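Local coordinates for protein Agap007691-pb (Anopheles gambiae, PDB 5C98) that belongs to the serpin family and may inhibit serine proteases, though its actual role is unknown, at residues 26-35 / 249-259; 217-228 / 261-269. One frame throughout, in Å; residues are numbered along the deposited sequence. Where two conformers were deposited one is given.

Contact 1 (26-35 / 249-259); sequences LEYFKACYDE and ELRQIVNSITP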
loop_
_atom_site.group_PDB
_atom_site.type_symbol
_atom_site.label_atom_id
_atom_site.label_comp_id
_atom_site.label_asym_id
_atom_site.label_seq_id
_atom_site.Cartn_x
_atom_site.Cartn_y
_atom_site.Cartn_z
ATOM N N LEU A 26 0.499 -9.457 -4.918
ATOM C CA LEU A 26 1.578 -10.319 -4.451
ATOM C C LEU A 26 2.781 -10.255 -5.377
ATOM O O LEU A 26 3.919 -10.275 -4.901
ATOM C CB LEU A 26 1.061 -11.746 -4.267
ATOM C CG LEU A 26 -0.021 -11.890 -3.196
ATOM C CD1 LEU A 26 -0.479 -13.356 -3.195
ATOM C CD2 LEU A 26 0.412 -11.401 -1.806
ATOM N N GLU A 27 2.564 -10.161 -6.700
ATOM C CA GLU A 27 3.688 -9.997 -7.618
ATOM C C GLU A 27 4.417 -8.688 -7.366
ATOM O O GLU A 27 5.650 -8.638 -7.348
ATOM C CB GLU A 27 3.183 -10.018 -9.060
ATOM C CG GLU A 27 2.776 -11.410 -9.542
ATOM C CD GLU A 27 2.030 -11.387 -10.854
ATOM O OE1 GLU A 27 1.445 -10.335 -11.208
ATOM O OE2 GLU A 27 2.016 -12.443 -11.528
ATOM N N TYR A 28 3.666 -7.609 -7.175
ATOM C CA TYR A 28 4.274 -6.315 -6.904
ATOM C C TYR A 28 5.079 -6.355 -5.611
ATOM O O TYR A 28 6.199 -5.839 -5.542
ATOM C CB TYR A 28 3.149 -5.296 -6.797
ATOM C CG TYR A 28 3.558 -3.845 -6.665
ATOM C CD1 TYR A 28 3.997 -3.320 -5.464
ATOM C CD2 TYR A 28 3.420 -2.976 -7.735
ATOM C CE1 TYR A 28 4.307 -1.981 -5.338
ATOM C CE2 TYR A 28 3.740 -1.643 -7.614
ATOM C CZ TYR A 28 4.177 -1.155 -6.438
ATOM O OH TYR A 28 4.473 0.198 -6.294
ATOM N N PHE A 29 4.505 -6.934 -4.562
ATOM C CA PHE A 29 5.228 -6.991 -3.295
ATOM C C PHE A 29 6.520 -7.787 -3.425
ATOM O O PHE A 29 7.546 -7.385 -2.877
ATOM C CB PHE A 29 4.346 -7.547 -2.176
ATOM C CG PHE A 29 5.005 -7.501 -0.831
ATOM C CD1 PHE A 29 5.467 -6.305 -0.321
ATOM C CD2 PHE A 29 5.217 -8.641 -0.098
ATOM C CE1 PHE A 29 6.104 -6.248 0.898
ATOM C CE2 PHE A 29 5.842 -8.550 1.136
ATOM C CZ PHE A 29 6.275 -7.359 1.600
ATOM N N LYS A 30 6.495 -8.908 -4.148
ATOM C CA LYS A 30 7.724 -9.669 -4.361
ATOM C C LYS A 30 8.772 -8.832 -5.067
ATOM O O LYS A 30 9.971 -9.011 -4.839
ATOM C CB LYS A 30 7.446 -10.918 -5.212
ATOM C CG LYS A 30 6.690 -11.950 -4.468
ATOM C CD LYS A 30 6.219 -13.096 -5.352
ATOM C CE LYS A 30 5.021 -13.730 -4.669
ATOM N NZ LYS A 30 4.769 -15.058 -5.219
ATOM N N ALA A 31 8.350 -7.940 -5.956
ATOM C CA ALA A 31 9.292 -7.104 -6.691
ATOM C C ALA A 31 9.864 -5.987 -5.839
ATOM O O ALA A 31 10.944 -5.484 -6.164
ATOM C CB ALA A 31 8.598 -6.486 -7.910
ATOM N N CYS A 32 9.183 -5.557 -4.776
ATOM C CA CYS A 32 9.758 -4.506 -3.942
ATOM C C CYS A 32 10.257 -4.971 -2.578
ATOM O O CYS A 32 11.004 -4.226 -1.934
ATOM C CB CYS A 32 8.828 -3.291 -3.831
ATOM S SG CYS A 32 7.264 -3.590 -3.102
ATOM N N TYR A 33 9.934 -6.188 -2.144
ATOM C CA TYR A 33 10.379 -6.655 -0.839
ATOM C C TYR A 33 11.891 -6.650 -0.779
ATOM O O TYR A 33 12.568 -7.089 -1.712
ATOM C CB TYR A 33 9.885 -8.076 -0.589
ATOM C CG TYR A 33 10.463 -8.771 0.605
ATOM C CD1 TYR A 33 10.141 -8.372 1.892
ATOM C CD2 TYR A 33 11.303 -9.862 0.452
ATOM C CE1 TYR A 33 10.668 -9.024 2.978
ATOM C CE2 TYR A 33 11.808 -10.533 1.518
ATOM C CZ TYR A 33 11.486 -10.133 2.800
ATOM O OH TYR A 33 12.012 -10.819 3.875
ATOM N N ASP A 34 12.417 -6.151 0.337
ATOM C CA ASP A 34 13.841 -6.184 0.645
ATOM C C ASP A 34 13.924 -6.704 2.072
ATOM O O ASP A 34 13.387 -6.071 2.992
ATOM C CB ASP A 34 14.433 -4.785 0.512
ATOM C CG ASP A 34 15.918 -4.719 0.864
ATOM O OD1 ASP A 34 16.479 -5.614 1.558
ATOM O OD2 ASP A 34 16.539 -3.731 0.421
ATOM N N GLU A 35 14.508 -7.889 2.251
ATOM C CA GLU A 35 14.484 -8.529 3.567
ATOM C C GLU A 35 15.122 -7.665 4.642
ATOM O O GLU A 35 14.831 -7.867 5.825
ATOM C CB GLU A 35 15.084 -9.945 3.540
ATOM C CG GLU A 35 16.567 -10.015 3.297
ATOM C CD GLU A 35 17.104 -11.439 3.256
ATOM O OE1 GLU A 35 16.337 -12.414 3.445
ATOM O OE2 GLU A 35 18.322 -11.591 3.051
ATOM N N GLU A 249 13.099 -18.682 6.543
ATOM C CA GLU A 249 13.295 -17.256 6.345
ATOM C C GLU A 249 12.006 -16.608 5.839
ATOM O O GLU A 249 11.262 -17.206 5.066
ATOM C CB GLU A 249 14.365 -17.052 5.266
ATOM C CG GLU A 249 15.772 -17.505 5.609
ATOM C CD GLU A 249 16.430 -16.589 6.590
ATOM O OE1 GLU A 249 16.226 -15.356 6.479
ATOM O OE2 GLU A 249 17.140 -17.097 7.476
ATOM N N LEU A 250 11.750 -15.377 6.272
ATOM C CA LEU A 250 10.603 -14.639 5.764
ATOM C C LEU A 250 10.645 -14.532 4.250
ATOM O O LEU A 250 9.614 -14.636 3.600
ATOM C CB LEU A 250 10.504 -13.277 6.436
ATOM C CG LEU A 250 9.325 -12.438 5.941
ATOM C CD1 LEU A 250 7.974 -13.107 6.229
ATOM C CD2 LEU A 250 9.361 -11.048 6.568
ATOM N N ARG A 251 11.833 -14.380 3.660
ATOM C CA ARG A 251 11.912 -14.258 2.205
ATOM C C ARG A 251 11.273 -15.452 1.511
ATOM O O ARG A 251 10.686 -15.306 0.426
ATOM C CB ARG A 251 13.362 -14.139 1.768
ATOM C CG ARG A 251 13.562 -13.819 0.314
ATOM C CD ARG A 251 15.051 -13.733 0.006
ATOM N NE ARG A 251 15.695 -15.036 0.176
ATOM C CZ ARG A 251 16.313 -15.452 1.280
ATOM N NH1 ARG A 251 16.402 -14.676 2.351
ATOM N NH2 ARG A 251 16.846 -16.663 1.310
ATOM N N GLN A 252 11.365 -16.642 2.113
ATOM C CA GLN A 252 10.747 -17.808 1.491
ATOM C C GLN A 252 9.227 -17.677 1.440
ATOM O O GLN A 252 8.594 -18.046 0.449
ATOM C CB GLN A 252 11.142 -19.076 2.249
ATOM C CG GLN A 252 10.700 -20.347 1.560
ATOM C CD GLN A 252 10.976 -21.585 2.389
ATOM O OE1 GLN A 252 12.045 -21.725 2.987
ATOM N NE2 GLN A 252 10.007 -22.489 2.433
ATOM N N ILE A 253 8.615 -17.164 2.506
ATOM C CA ILE A 253 7.172 -16.960 2.508
ATOM C C ILE A 253 6.799 -15.894 1.489
ATOM O O ILE A 253 5.853 -16.050 0.715
ATOM C CB ILE A 253 6.699 -16.560 3.924
ATOM C CG1 ILE A 253 6.570 -17.772 4.866
ATOM C CG2 ILE A 253 5.324 -15.877 3.888
ATOM C CD1 ILE A 253 7.804 -18.552 5.135
ATOM N N VAL A 254 7.516 -14.775 1.495
ATOM C CA VAL A 254 7.176 -13.665 0.620
ATOM C C VAL A 254 7.267 -14.101 -0.836
ATOM O O VAL A 254 6.395 -13.778 -1.649
ATOM C CB VAL A 254 8.127 -12.485 0.866
ATOM C CG1 VAL A 254 7.957 -11.397 -0.236
ATOM C CG2 VAL A 254 7.896 -11.897 2.220
ATOM N N ASN A 255 8.305 -14.869 -1.182
ATOM C CA ASN A 255 8.454 -15.262 -2.576
ATOM C C ASN A 255 7.514 -16.395 -2.957
ATOM O O ASN A 255 7.140 -16.532 -4.131
ATOM C CB ASN A 255 9.897 -15.638 -2.849
ATOM C CG ASN A 255 10.754 -14.427 -3.049
ATOM O OD1 ASN A 255 10.314 -13.445 -3.648
ATOM N ND2 ASN A 255 11.981 -14.481 -2.554
ATOM N N SER A 256 7.105 -17.208 -2.005
ATOM C CA SER A 256 6.263 -18.366 -2.279
ATOM C C SER A 256 4.791 -18.015 -2.439
ATOM O O SER A 256 4.077 -18.680 -3.201
ATOM C CB SER A 256 6.388 -19.372 -1.135
ATOM O OG SER A 256 7.664 -20.000 -1.093
ATOM N N ILE A 257 4.313 -16.986 -1.731
ATOM C CA ILE A 257 2.878 -16.831 -1.546
ATOM C C ILE A 257 2.191 -16.466 -2.861
ATOM O O ILE A 257 2.647 -15.607 -3.623
ATOM C CB ILE A 257 2.591 -15.805 -0.438
ATOM C CG1 ILE A 257 1.106 -15.860 -0.046
ATOM C CG2 ILE A 257 3.054 -14.438 -0.863
ATOM C CD1 ILE A 257 0.772 -14.925 1.133
ATOM N N THR A 258 1.060 -17.105 -3.103
ATOM C CA THR A 258 0.185 -16.819 -4.240
ATOM C C THR A 258 -1.241 -16.669 -3.762
ATOM O O THR A 258 -1.586 -17.030 -2.634
ATOM C CB THR A 258 0.226 -17.982 -5.237
ATOM O OG1 THR A 258 -0.414 -19.121 -4.649
ATOM C CG2 THR A 258 1.653 -18.313 -5.627
ATOM N N PRO A 259 -2.129 -16.184 -4.634
ATOM C CA PRO A 259 -3.553 -16.145 -4.261
ATOM C C PRO A 259 -4.115 -17.503 -3.899
ATOM O O PRO A 259 -5.037 -17.580 -3.074
ATOM C CB PRO A 259 -4.221 -15.565 -5.515
ATOM C CG PRO A 259 -3.121 -14.714 -6.116
ATOM C CD PRO A 259 -1.885 -15.536 -5.931
HETATM O O HOH W 1 4.368 -11.498 -1.943
HETATM O O HOH W 2 11.161 -10.828 -3.107
HETATM O O HOH W 3 14.395 -13.555 5.128
#
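The Y33 ring, where the N-terminal helix 15-32 of the serpin fold meets helix 250-256, lies between two neighbours: the CG2 methyl of V254 sits over the centre of one face, 4.0 Å from the ring centroid in a CH-pi contact, and the backbone N of E35 lies over the rim of the opposite face. At the ring edge, in plane, the aliphatic CG of R251 runs past Y33 CE2. The other methyl of V254, CG1, fits between this ring and that of F29, 3.7 Å from Y33 CG and 3.8 Å from F29 CE2, while the CB of Y33 covers the rim of one F29 face. Valine suits the place because its two methyls fill the angle between the rings, both against Y33 and CG1 also against F29.

The two helix axes approach to 9.4 Å and run roughly antiparallel, at 143°. L26 CD1 packs 3.8 Å from P259 CD, and its other methyl meets I257 CG2.

K30 reaches across to the C-terminal end of helix 250-256, its chain extended beyond CG and long enough to bring NZ to two carbonyls: I257 O at 2.7 Å, and N255 O, which it approaches from above the carbonyl plane. The ammonium group suits carbonyls left at and just beyond this helix end, where the helix dipole would probably add to the attraction. Waters join L26 O to V254 O and K30 O to N255 OD1.

At the other end R251, bent at chi3 (66°), turns NH1 to E35 OE1 in a salt bridge whose hydrogen bond is weak, the N-H pointing off line at 127°. A water bridges E35 OE1 and the like-charged E249 OE1 and may ease their repulsion; it accepts from R251 N, 3.1 Å away.

Contact 2 (217-228 / 261-269); sequences CLHNELRCKVVD and HLAQIDERL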
loop_
_atom_site.group_PDB
_atom_site.type_symbol
_atom_site.label_atom_id
_atom_site.label_comp_id
_atom_site.label_asym_id
_atom_site.label_seq_id
_atom_site.Cartn_x
_atom_site.Cartn_y
_atom_site.Cartn_z
ATOM N N CYS A 217 -4.587 -20.539 11.648
ATOM C CA CYS A 217 -4.292 -21.846 11.077
ATOM C C CYS A 217 -2.790 -22.032 10.952
ATOM O O CYS A 217 -2.003 -21.092 11.075
ATOM C CB CYS A 217 -4.967 -22.053 9.719
ATOM S SG CYS A 217 -4.397 -20.950 8.408
ATOM N N LEU A 218 -2.399 -23.278 10.768
ATOM C CA LEU A 218 -1.071 -23.585 10.292
ATOM C C LEU A 218 -1.133 -23.723 8.783
ATOM O O LEU A 218 -2.162 -24.106 8.219
ATOM C CB LEU A 218 -0.595 -24.907 10.885
ATOM C CG LEU A 218 -0.487 -25.027 12.397
ATOM C CD1 LEU A 218 0.067 -26.411 12.793
ATOM C CD2 LEU A 218 0.391 -23.931 12.947
ATOM N N HIS A 219 -0.031 -23.404 8.113
ATOM C CA HIS A 219 0.073 -23.642 6.672
ATOM C C HIS A 219 1.405 -24.345 6.428
ATOM O O HIS A 219 2.455 -23.706 6.325
ATOM C CB HIS A 219 -0.094 -22.384 5.818
ATOM C CG HIS A 219 -0.455 -22.699 4.405
ATOM N ND1 HIS A 219 0.359 -23.450 3.583
ATOM C CD2 HIS A 219 -1.568 -22.428 3.684
ATOM C CE1 HIS A 219 -0.227 -23.601 2.408
ATOM N NE2 HIS A 219 -1.398 -22.994 2.445
ATOM N N ASN A 220 1.378 -25.679 6.366
ATOM C CA ASN A 220 2.639 -26.403 6.320
ATOM C C ASN A 220 3.337 -26.204 4.983
ATOM O O ASN A 220 4.564 -26.212 4.935
ATOM C CB ASN A 220 2.466 -27.898 6.630
ATOM C CG ASN A 220 2.268 -28.200 8.115
ATOM O OD1 ASN A 220 2.525 -27.379 9.001
ATOM N ND2 ASN A 220 1.834 -29.423 8.388
ATOM N N GLU A 221 2.597 -25.998 3.895
ATOM C CA GLU A 221 3.254 -25.828 2.598
ATOM C C GLU A 221 3.959 -24.481 2.497
ATOM O O GLU A 221 5.074 -24.395 1.976
ATOM C CB GLU A 221 2.246 -25.991 1.462
ATOM N N LEU A 222 3.332 -23.411 2.993
ATOM C CA LEU A 222 3.962 -22.097 3.029
ATOM C C LEU A 222 4.976 -21.984 4.158
ATOM O O LEU A 222 5.837 -21.097 4.120
ATOM C CB LEU A 222 2.871 -21.057 3.233
ATOM C CG LEU A 222 3.045 -19.604 2.810
ATOM C CD1 LEU A 222 3.770 -19.437 1.491
ATOM C CD2 LEU A 222 1.659 -19.003 2.698
ATOM N N ARG A 223 4.911 -22.892 5.129
ATOM C CA ARG A 223 5.802 -22.930 6.282
ATOM C C ARG A 223 5.584 -21.724 7.189
ATOM O O ARG A 223 6.534 -21.043 7.572
ATOM C CB ARG A 223 7.287 -23.053 5.905
ATOM C CG ARG A 223 7.616 -24.051 4.814
ATOM C CD ARG A 223 7.279 -25.439 5.241
ATOM N NE ARG A 223 8.119 -25.979 6.300
ATOM C CZ ARG A 223 7.756 -27.013 7.054
ATOM N NH1 ARG A 223 6.578 -27.610 6.855
ATOM N NH2 ARG A 223 8.560 -27.450 8.011
ATOM N N CYS A 224 4.334 -21.474 7.566
ATOM C CA CYS A 224 4.053 -20.372 8.473
ATOM C C CYS A 224 2.813 -20.646 9.308
ATOM O O CYS A 224 1.924 -21.409 8.908
ATOM C CB CYS A 224 3.945 -19.035 7.736
ATOM S SG CYS A 224 2.557 -18.986 6.565
ATOM N N LYS A 225 2.770 -20.008 10.474
ATOM C CA LYS A 225 1.547 -19.835 11.238
ATOM C C LYS A 225 0.817 -18.599 10.732
ATOM O O LYS A 225 1.433 -17.660 10.220
ATOM C CB LYS A 225 1.877 -19.618 12.708
ATOM C CG LYS A 225 2.378 -20.815 13.446
ATOM C CD LYS A 225 2.579 -20.512 14.928
ATOM C CE LYS A 225 2.999 -21.734 15.670
ATOM N NZ LYS A 225 3.225 -21.460 17.111
ATOM N N VAL A 226 -0.508 -18.604 10.861
ATOM C CA VAL A 226 -1.346 -17.515 10.372
ATOM C C VAL A 226 -2.353 -17.140 11.439
ATOM O O VAL A 226 -3.008 -18.015 12.009
ATOM C CB VAL A 226 -2.104 -17.948 9.111
ATOM C CG1 VAL A 226 -2.858 -16.802 8.522
ATOM C CG2 VAL A 226 -1.141 -18.549 8.101
ATOM N N VAL A 227 -2.507 -15.851 11.687
ATOM C CA VAL A 227 -3.648 -15.339 12.427
ATOM C C VAL A 227 -4.253 -14.195 11.626
ATOM O O VAL A 227 -3.542 -13.435 10.966
ATOM C CB VAL A 227 -3.288 -14.844 13.848
ATOM C CG1 VAL A 227 -2.894 -15.995 14.776
ATOM C CG2 VAL A 227 -2.228 -13.741 13.804
ATOM N N ASP A 228 -5.561 -14.074 11.662
ATOM C CA ASP A 228 -6.251 -12.948 11.025
ATOM C C ASP A 228 -6.766 -12.056 12.146
ATOM O O ASP A 228 -7.669 -12.448 12.893
ATOM C CB ASP A 228 -7.377 -13.437 10.114
ATOM C CG ASP A 228 -7.636 -12.507 8.940
ATOM O OD1 ASP A 228 -7.154 -11.342 8.955
ATOM O OD2 ASP A 228 -8.331 -12.947 7.995
ATOM N N HIS A 261 -2.689 -19.688 -2.087
ATOM C CA HIS A 261 -2.443 -19.846 -0.658
ATOM C C HIS A 261 -3.433 -19.043 0.167
ATOM O O HIS A 261 -3.848 -19.487 1.247
ATOM C CB HIS A 261 -1.048 -19.379 -0.289
ATOM C CG HIS A 261 0.041 -20.240 -0.809
ATOM N ND1 HIS A 261 0.974 -19.787 -1.713
ATOM C CD2 HIS A 261 0.352 -21.533 -0.558
ATOM C CE1 HIS A 261 1.826 -20.758 -1.984
ATOM N NE2 HIS A 261 1.469 -21.829 -1.301
ATOM N N LEU A 262 -3.750 -17.824 -0.273
ATOM C CA LEU A 262 -4.744 -17.023 0.429
ATOM C C LEU A 262 -6.085 -17.732 0.473
ATOM O O LEU A 262 -6.758 -17.731 1.513
ATOM C CB LEU A 262 -4.869 -15.642 -0.219
ATOM C CG LEU A 262 -3.625 -14.756 -0.140
ATOM C CD1 LEU A 262 -3.830 -13.420 -0.857
ATOM C CD2 LEU A 262 -3.256 -14.505 1.327
ATOM N N ALA A 263 -6.476 -18.371 -0.638
ATOM C CA ALA A 263 -7.720 -19.136 -0.664
ATOM C C ALA A 263 -7.665 -20.313 0.298
ATOM O O ALA A 263 -8.644 -20.596 0.998
ATOM C CB ALA A 263 -7.998 -19.637 -2.079
ATOM N N GLN A 264 -6.526 -21.005 0.359
ATOM C CA GLN A 264 -6.389 -22.128 1.288
ATOM C C GLN A 264 -6.448 -21.652 2.729
ATOM O O GLN A 264 -7.061 -22.297 3.587
ATOM C CB GLN A 264 -5.042 -22.819 1.080
ATOM C CG GLN A 264 -4.925 -23.592 -0.205
ATOM C CD GLN A 264 -3.554 -24.214 -0.371
ATOM O OE1 GLN A 264 -2.534 -23.563 -0.147
ATOM N NE2 GLN A 264 -3.522 -25.488 -0.739
ATOM N N ILE A 265 -5.786 -20.540 3.015
ATOM C CA ILE A 265 -5.869 -19.950 4.340
ATOM C C ILE A 265 -7.317 -19.646 4.695
ATOM O O ILE A 265 -7.788 -20.003 5.779
ATOM C CB ILE A 265 -4.994 -18.688 4.392
ATOM C CG1 ILE A 265 -3.517 -19.086 4.440
ATOM C CG2 ILE A 265 -5.318 -17.816 5.612
ATOM C CD1 ILE A 265 -2.580 -17.963 4.148
ATOM N N ASP A 266 -8.045 -18.989 3.782
ATOM C CA ASP A 266 -9.442 -18.665 4.068
ATOM C C ASP A 266 -10.263 -19.916 4.390
ATOM O O ASP A 266 -11.162 -19.860 5.231
ATOM C CB ASP A 266 -10.052 -17.892 2.901
ATOM C CG ASP A 266 -9.575 -16.449 2.841
ATOM O OD1 ASP A 266 -9.106 -15.938 3.878
ATOM O OD2 ASP A 266 -9.682 -15.833 1.763
ATOM N N GLU A 267 -9.947 -21.055 3.772
ATOM C CA GLU A 267 -10.699 -22.283 4.025
ATOM C C GLU A 267 -10.311 -22.929 5.349
ATOM O O GLU A 267 -11.123 -23.646 5.955
ATOM C CB GLU A 267 -10.431 -23.289 2.905
ATOM C CG GLU A 267 -10.796 -22.798 1.519
ATOM N N ARG A 268 -9.075 -22.718 5.793
ATOM C CA ARG A 268 -8.525 -23.382 6.966
ATOM C C ARG A 268 -8.656 -22.578 8.246
ATOM O O ARG A 268 -8.628 -23.168 9.332
ATOM C CB ARG A 268 -7.034 -23.667 6.760
ATOM C CG ARG A 268 -6.747 -24.656 5.653
ATOM C CD ARG A 268 -5.271 -24.815 5.434
ATOM N NE ARG A 268 -4.977 -25.386 4.126
ATOM C CZ ARG A 268 -3.774 -25.805 3.753
ATOM N NH1 ARG A 268 -2.755 -25.734 4.604
ATOM N NH2 ARG A 268 -3.590 -26.304 2.536
ATOM N N LEU A 269 -8.785 -21.256 8.157
ATOM C CA LEU A 269 -8.857 -20.457 9.365
ATOM C C LEU A 269 -10.053 -20.869 10.210
ATOM O O LEU A 269 -11.158 -21.080 9.699
ATOM C CB LEU A 269 -8.959 -18.978 9.004
ATOM C CG LEU A 269 -7.692 -18.276 8.514
ATOM C CD1 LEU A 269 -8.106 -16.923 7.936
ATOM C CD2 LEU A 269 -6.659 -18.113 9.589
#
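R268 lays its guanidinium flat on the ring of H219, with the planes 13° apart and NH1 over the ring centre. Its extended chain spans from helix 259-268 to the hairpin of strands 204-219 and 224-230. H261 turns its edge toward the H219 ring in an offset edge-to-face pair, its CD2 lying 3.7 Å from H219 CE1. Its ND1 is hydrogen-bonded to T258 N, which should help set the ring's orientation. L222 in turn places CD1 over the face of H261, 4.2 Å from the centroid.

H219 NE2 donates to Q264 OE1 at 2.9 Å, nearly in the ring plane, while ND1 accepts from L222 N in the hairpin turn, where R223 and C224 face H219 as a G1 beta bulge.

Deeper in, I265 CG2 meets V226 CG1 at 3.9 Å, and L269 CD2 rests against the sulfur of C217. The small C217 lets L269 come close, and branched V226 and I265 fill the helix's buried side. D228 OD1 is held by S238, while D228 OD2 and D266 OD1 both bridge to R359, which probably offsets their charge.

With ND1 accepting and NE2 donating, H219 is probably neutral, a form that should tolerate the stacked arginine.

In the fold
The segments alternate along the chain: 26-35, then 217-228, 249-259 and 261-269. Contact 1 and contact 2 have centres about 15 Å apart and lie on the same side of the chain's centre, contact 2 farther out at about 22 Å. Helices 250-256 and 259-268 follow each other with a two-residue break, so this pair links the N-terminal helix 15-32 on one side to the hairpin 204-219/224-230 on the other. The contacts also touch: I253 CD1 packs on L222 O at 3.4 Å, and S256 CB on L222 CD1 at 3.7 Å. Strand 237-244 meets both, through I253 and I257 in one and V226 in the other, so both contacts pack against the same strand.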